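Local coordinates for protein GNA33 (Neisseria gonorrhoeae FA 1090, PDB 2G5D) that probably acts as a lytic transglycosylase, cleaving the MurNAc-GlcNAc linkages of peptidoglycan exolytically and leaving a 1,6-anhydro bond in the MurNAc product, at residues P51-A55 against Q56-K60. Numbering follows the deposited sequence.
Sequences PHWAA and QDFAK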
# COMPACT_ATOMS: atom_id res chain seq x y z
N PRO A 51 18.93 16.78 -5.29
CA PRO A 51 18.91 17.98 -4.46
C PRO A 51 18.88 17.61 -2.97
O PRO A 51 18.15 16.71 -2.59
CB PRO A 51 17.64 18.71 -4.90
CG PRO A 51 16.75 17.65 -5.50
CD PRO A 51 17.67 16.58 -6.04
N HIS A 52 19.71 18.27 -2.16
CA HIS A 52 19.82 17.99 -0.72
C HIS A 52 20.31 16.58 -0.37
O HIS A 52 20.16 16.13 0.76
CB HIS A 52 18.51 18.28 0.00
CG HIS A 52 18.10 19.71 -0.07
ND1 HIS A 52 16.89 20.16 0.42
CD2 HIS A 52 18.72 20.80 -0.60
CE1 HIS A 52 16.79 21.47 0.22
NE2 HIS A 52 17.88 21.87 -0.42
N TRP A 53 20.93 15.92 -1.34
CA TRP A 53 21.62 14.66 -1.12
C TRP A 53 22.52 14.70 0.12
O TRP A 53 22.43 13.83 0.98
CB TRP A 53 22.50 14.32 -2.32
CG TRP A 53 23.28 13.08 -2.08
CD1 TRP A 53 24.59 12.98 -1.67
CD2 TRP A 53 22.78 11.74 -2.16
NE1 TRP A 53 24.93 11.64 -1.52
CE2 TRP A 53 23.84 10.87 -1.82
CE3 TRP A 53 21.54 11.19 -2.54
CZ2 TRP A 53 23.68 9.48 -1.82
CZ3 TRP A 53 21.38 9.81 -2.52
CH2 TRP A 53 22.45 8.97 -2.18
N ALA A 54 23.38 15.70 0.20
CA ALA A 54 24.34 15.89 1.31
C ALA A 54 23.69 15.87 2.69
O ALA A 54 24.24 15.25 3.63
CB ALA A 54 25.12 17.20 1.12
N ALA A 55 22.53 16.54 2.80
CA ALA A 55 21.81 16.75 4.06
C ALA A 55 20.77 15.67 4.46
O ALA A 55 20.05 15.82 5.45
CB ALA A 55 21.19 18.15 4.08
N GLN A 56 20.71 14.58 3.71
CA GLN A 56 19.82 13.46 4.05
C GLN A 56 20.08 12.82 5.42
O GLN A 56 21.21 12.68 5.85
CB GLN A 56 19.88 12.36 3.00
CG GLN A 56 19.26 12.71 1.65
CD GLN A 56 17.85 13.21 1.79
OE1 GLN A 56 16.96 12.44 2.17
NE2 GLN A 56 17.63 14.50 1.53
N ASP A 57 19.00 12.39 6.05
CA ASP A 57 19.09 11.49 7.20
C ASP A 57 19.25 10.07 6.63
O ASP A 57 18.29 9.27 6.56
CB ASP A 57 17.86 11.65 8.10
CG ASP A 57 18.04 10.99 9.44
OD1 ASP A 57 18.93 10.13 9.60
OD2 ASP A 57 17.29 11.36 10.35
N PHE A 58 20.48 9.78 6.20
CA PHE A 58 20.84 8.48 5.64
C PHE A 58 20.77 7.34 6.67
O PHE A 58 20.71 6.16 6.29
CB PHE A 58 22.24 8.52 5.01
CG PHE A 58 22.34 9.31 3.74
CD1 PHE A 58 22.98 10.55 3.74
CD2 PHE A 58 21.81 8.83 2.55
CE1 PHE A 58 23.10 11.31 2.56
CE2 PHE A 58 21.91 9.61 1.35
CZ PHE A 58 22.56 10.83 1.36
N ALA A 59 20.80 7.66 7.97
CA ALA A 59 20.59 6.60 8.99
C ALA A 59 19.18 6.03 8.83
O ALA A 59 18.98 4.80 8.84
CB ALA A 59 20.78 7.17 10.42
N LYS A 60 18.21 6.93 8.66
CA LYS A 60 16.83 6.55 8.49
C LYS A 60 16.60 5.79 7.17
O LYS A 60 15.89 4.78 7.18
CB LYS A 60 15.88 7.75 8.67
CG LYS A 60 15.62 8.04 10.14
CD LYS A 60 14.73 9.25 10.39
CE LYS A 60 14.77 9.69 11.86
NZ LYS A 60 16.20 9.83 12.39
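Phe58 points the edge of its ring at one face of Trp53. Phe58 CZ leads, 3.4 Å from Trp53 CE2, and CE2 of Phe58 lies over the six-membered ring. The two planes stand at 62°, a T-shaped (edge-to-face) pair. Trp53 CG is anti to the backbone N (chi1 177°), which brings one indole face up to the edge of Phe58. Trp53 NE1 is anchored by Glu100 of helix 92-102, and Phe58 also packs on that helix. The carbonyl oxygen of Trp53 lies near the plane of the Phe58 ring, at its edge. One face of Phe58 is covered by Gln56 CB.

The Gln56 chain bends at chi2 and turns its amide back toward His52. Gln56 NE2 gives a nearly straight bond (172°) to His52 O, 3.1 Å away. It approaches from above the carbonyl plane, while the oxygen lies in the plane of the amide. Gln56 NE2 also donates to Asn367 O, and Gln56 OE1 accepts from Leu369 N, both on strand 365-375. Bonds at both ends of the amide fix its rotation. Asp57 is the N-cap: its OD1 accepts a weak bond from Lys60 N, while OD2 forms a salt bridge with Lys60 NZ. This is a type I beta turn, Trp53 to Gln56, running into an N-capped helix, where the loop after strand 40-44 enters helix 58-72.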